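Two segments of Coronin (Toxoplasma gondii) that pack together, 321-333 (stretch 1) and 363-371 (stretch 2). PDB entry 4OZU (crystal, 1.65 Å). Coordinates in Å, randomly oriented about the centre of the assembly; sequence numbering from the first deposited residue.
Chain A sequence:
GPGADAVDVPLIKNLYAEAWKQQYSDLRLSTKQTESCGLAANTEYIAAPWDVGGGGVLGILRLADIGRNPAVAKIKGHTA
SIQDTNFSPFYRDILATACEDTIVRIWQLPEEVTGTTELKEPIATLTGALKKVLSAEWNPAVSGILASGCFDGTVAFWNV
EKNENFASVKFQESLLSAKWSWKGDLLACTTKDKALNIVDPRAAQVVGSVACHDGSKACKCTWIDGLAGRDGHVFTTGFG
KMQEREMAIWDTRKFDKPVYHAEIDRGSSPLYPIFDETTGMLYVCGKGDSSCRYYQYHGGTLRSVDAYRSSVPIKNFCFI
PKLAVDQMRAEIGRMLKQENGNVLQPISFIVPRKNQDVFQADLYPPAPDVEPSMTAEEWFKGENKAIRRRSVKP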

# COMPACT_ATOMS: atom_id res chain seq x y z
N PRO A 321 -2.06 3.10 -8.79
CA PRO A 321 -3.04 2.04 -9.03
C PRO A 321 -2.94 1.49 -10.44
O PRO A 321 -2.45 2.17 -11.33
CB PRO A 321 -4.39 2.75 -8.83
CG PRO A 321 -4.07 4.02 -8.12
CD PRO A 321 -2.70 4.40 -8.56
N LYS A 322 -3.41 0.26 -10.62
CA LYS A 322 -3.39 -0.38 -11.94
C LYS A 322 -4.11 0.45 -12.98
O LYS A 322 -3.68 0.54 -14.12
CB LYS A 322 -4.01 -1.77 -11.86
CG LYS A 322 -4.08 -2.51 -13.18
CD LYS A 322 -2.70 -2.84 -13.75
CE LYS A 322 -1.96 -3.82 -12.86
NZ LYS A 322 -0.78 -4.42 -13.53
N LEU A 323 -5.23 1.07 -12.60
CA LEU A 323 -6.03 1.84 -13.54
C LEU A 323 -5.26 3.01 -14.14
O LEU A 323 -5.64 3.54 -15.18
CB LEU A 323 -7.30 2.37 -12.88
CG LEU A 323 -8.41 1.35 -12.60
CD1 LEU A 323 -9.51 2.01 -11.79
CD2 LEU A 323 -8.96 0.77 -13.88
N ALA A 324 -4.18 3.41 -13.48
CA ALA A 324 -3.41 4.58 -13.90
C ALA A 324 -2.23 4.25 -14.83
O ALA A 324 -1.62 5.17 -15.37
CB ALA A 324 -2.90 5.32 -12.67
N VAL A 325 -1.90 2.98 -15.03
CA VAL A 325 -0.70 2.66 -15.80
C VAL A 325 -0.90 2.96 -17.29
O VAL A 325 -2.02 3.03 -17.80
CB VAL A 325 -0.26 1.17 -15.65
CG1 VAL A 325 -0.04 0.83 -14.18
CG2 VAL A 325 -1.25 0.22 -16.31
N ASP A 326 0.23 3.15 -17.97
CA ASP A 326 0.26 3.49 -19.39
C ASP A 326 0.28 2.20 -20.21
O ASP A 326 1.34 1.59 -20.41
CB ASP A 326 1.47 4.36 -19.69
CG ASP A 326 1.43 4.96 -21.08
OD1 ASP A 326 0.74 4.41 -21.96
OD2 ASP A 326 2.11 5.99 -21.30
N GLN A 327 -0.89 1.79 -20.69
CA GLN A 327 -1.04 0.50 -21.34
C GLN A 327 -0.29 0.42 -22.66
O GLN A 327 0.20 -0.64 -23.04
CB GLN A 327 -2.52 0.20 -21.55
CG GLN A 327 -3.26 -0.14 -20.26
CD GLN A 327 -4.69 -0.57 -20.51
OE1 GLN A 327 -5.45 0.12 -21.18
NE2 GLN A 327 -5.05 -1.74 -19.99
N MET A 328 -0.20 1.54 -23.37
CA MET A 328 0.46 1.54 -24.67
C MET A 328 1.98 1.38 -24.54
O MET A 328 2.66 1.12 -25.53
CB MET A 328 0.12 2.82 -25.43
CG MET A 328 -1.32 2.85 -25.92
SD MET A 328 -1.77 1.39 -26.89
CE MET A 328 -0.62 1.51 -28.26
N ARG A 329 2.50 1.53 -23.32
CA ARG A 329 3.93 1.35 -23.07
C ARG A 329 4.23 -0.01 -22.45
O ARG A 329 5.38 -0.29 -22.10
CB ARG A 329 4.44 2.47 -22.16
CG ARG A 329 4.45 3.83 -22.84
CD ARG A 329 5.38 4.79 -22.12
NE ARG A 329 4.94 5.02 -20.74
CZ ARG A 329 5.72 4.91 -19.66
NH1 ARG A 329 7.00 4.56 -19.76
NH2 ARG A 329 5.20 5.14 -18.47
N ALA A 330 3.20 -0.84 -22.32
CA ALA A 330 3.32 -2.14 -21.65
C ALA A 330 3.81 -1.93 -20.22
O ALA A 330 4.50 -2.78 -19.65
CB ALA A 330 4.26 -3.07 -22.41
N GLU A 331 3.43 -0.79 -19.64
CA GLU A 331 3.70 -0.53 -18.23
C GLU A 331 2.70 -1.30 -17.38
O GLU A 331 1.50 -1.13 -17.56
CB GLU A 331 3.59 0.97 -17.94
CG GLU A 331 3.90 1.35 -16.49
CD GLU A 331 3.66 2.82 -16.22
OE1 GLU A 331 2.53 3.30 -16.46
OE2 GLU A 331 4.61 3.49 -15.75
N ILE A 332 3.17 -2.13 -16.45
CA ILE A 332 2.25 -2.86 -15.58
C ILE A 332 2.23 -2.30 -14.16
O ILE A 332 1.27 -2.51 -13.41
CB ILE A 332 2.57 -4.37 -15.54
CG1 ILE A 332 3.91 -4.65 -14.85
CG2 ILE A 332 2.56 -4.95 -16.95
CD1 ILE A 332 4.11 -6.10 -14.52
N GLY A 333 3.28 -1.59 -13.78
CA GLY A 333 3.33 -0.92 -12.49
C GLY A 333 4.23 0.29 -12.54
O GLY A 333 5.05 0.43 -13.46
N LEU A 363 -1.37 -8.62 -21.30
CA LEU A 363 -0.74 -8.16 -20.06
C LEU A 363 -1.73 -7.52 -19.08
O LEU A 363 -1.36 -7.20 -17.95
CB LEU A 363 0.38 -7.17 -20.37
CG LEU A 363 1.60 -7.72 -21.10
CD1 LEU A 363 2.55 -6.59 -21.40
CD2 LEU A 363 2.30 -8.82 -20.30
N TYR A 364 -2.97 -7.34 -19.51
CA TYR A 364 -3.94 -6.58 -18.73
C TYR A 364 -5.25 -7.33 -18.49
O TYR A 364 -6.24 -7.12 -19.20
CB TYR A 364 -4.22 -5.25 -19.43
CG TYR A 364 -2.96 -4.43 -19.55
CD1 TYR A 364 -2.45 -3.75 -18.45
CD2 TYR A 364 -2.26 -4.37 -20.74
CE1 TYR A 364 -1.29 -3.01 -18.55
CE2 TYR A 364 -1.10 -3.64 -20.84
CZ TYR A 364 -0.62 -2.96 -19.75
OH TYR A 364 0.54 -2.24 -19.86
N PRO A 365 -5.26 -8.21 -17.48
CA PRO A 365 -6.52 -8.80 -17.03
C PRO A 365 -7.42 -7.74 -16.41
O PRO A 365 -6.95 -6.63 -16.15
CB PRO A 365 -6.08 -9.83 -15.98
CG PRO A 365 -4.61 -10.02 -16.18
CD PRO A 365 -4.10 -8.72 -16.72
N PRO A 366 -8.69 -8.07 -16.17
CA PRO A 366 -9.61 -7.13 -15.53
C PRO A 366 -9.04 -6.60 -14.21
O PRO A 366 -8.70 -7.38 -13.32
CB PRO A 366 -10.87 -7.98 -15.30
CG PRO A 366 -10.79 -9.05 -16.34
CD PRO A 366 -9.33 -9.36 -16.47
N ALA A 367 -8.92 -5.28 -14.12
CA ALA A 367 -8.25 -4.64 -13.00
C ALA A 367 -9.26 -4.24 -11.94
O ALA A 367 -10.43 -4.02 -12.26
CB ALA A 367 -7.50 -3.43 -13.48
N PRO A 368 -8.83 -4.14 -10.67
CA PRO A 368 -9.75 -3.65 -9.65
C PRO A 368 -10.36 -2.31 -10.05
O PRO A 368 -9.62 -1.39 -10.40
CB PRO A 368 -8.86 -3.49 -8.41
CG PRO A 368 -7.74 -4.46 -8.62
CD PRO A 368 -7.50 -4.47 -10.11
N ASP A 369 -11.69 -2.23 -10.03
CA ASP A 369 -12.39 -1.02 -10.41
C ASP A 369 -12.59 -0.07 -9.24
O ASP A 369 -12.41 -0.45 -8.08
CB ASP A 369 -13.75 -1.36 -11.02
CG ASP A 369 -14.25 -0.29 -11.99
OD1 ASP A 369 -13.57 0.76 -12.17
OD2 ASP A 369 -15.33 -0.49 -12.58
N VAL A 370 -12.99 1.15 -9.54
CA VAL A 370 -13.23 2.16 -8.52
C VAL A 370 -14.69 2.14 -8.07
O VAL A 370 -15.29 3.18 -7.80
CB VAL A 370 -12.84 3.57 -9.02
CG1 VAL A 370 -11.34 3.64 -9.26
CG2 VAL A 370 -13.60 3.93 -10.30
N GLU A 371 -15.26 0.93 -8.00
CA GLU A 371 -16.62 0.71 -7.51
C GLU A 371 -16.58 -0.32 -6.39
O GLU A 371 -16.05 -1.41 -6.59
CB GLU A 371 -17.54 0.19 -8.61
CG GLU A 371 -17.87 1.14 -9.72
CD GLU A 371 -18.74 0.48 -10.76
OE1 GLU A 371 -19.43 -0.51 -10.43
OE2 GLU A 371 -18.74 0.94 -11.92
O HOH W 1 -2.01 -5.72 -15.56
O HOH W 2 -6.83 -0.02 -10.09

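Tyr-364 is the largest single contributor to this contact, and its hydroxyl makes the one direct hydrogen bond between the stretches. Its CA-to-CB bond points toward stretch 1, and it gives up 135 Å² of surface. Its OH donates to the backbone at 2.7 Å from Glu-331 O, near the plane of the ring, so the hydroxyl reaches a carbonyl while leaving a face for Gln-327. Gln-327 CG sits 3.9 Å from the centroid of the Tyr-364 ring, 12° off the normal, a CH-pi contact, and its NE2 comes within 3.4 Å of Tyr-364 CG while finding a hydrogen bond elsewhere in the structure. Val-325 adds an apolar contact, CG2 to Tyr-364 CE1 at 3.9 Å.

The chains run in roughly opposite directions, Lys-322 CA lying 6.5 Å from Ala-367 CA and Ala-330 CA 7.4 Å from Leu-363 CA, with no direct backbone-to-backbone hydrogen bond. The receiving surface is held by its own turns. Asp-326 O accepts from Arg-329 N at 3.1 Å and from Glu-331 N at 3.3 Å, and Asp-326 N donates to Glu-331 OE1 at 2.8 Å. The first bond closes the turn over 327-329; the other two tie Asp-326 to Glu-331, where the strand begins.

Ala-330 CB meets Leu-363 CD1 at 4.0 Å. At the far end, Leu-323 makes the second-largest contribution, its CD1 reaching Val-370 CG1 at 3.5 Å, and Lys-322 CG packs 3.6 Å from Ala-367 CB. The lysine thus offers its aliphatic stem to the alanine, while its NZ bonds Ile-332 O at 2.8 Å.

Two waters bridge the stretches, one from a side chain to a carbonyl and one between backbones. Water 1 accepts from Lys-322 NZ (2.7 Å) and donates to Leu-363 O (2.9 Å); water 2 accepts from Leu-323 N (3.2 Å) and donates to Pro-368 O (3.1 Å). The lesson is economical: one well-placed aromatic, apolar contacts, and two bridging waters.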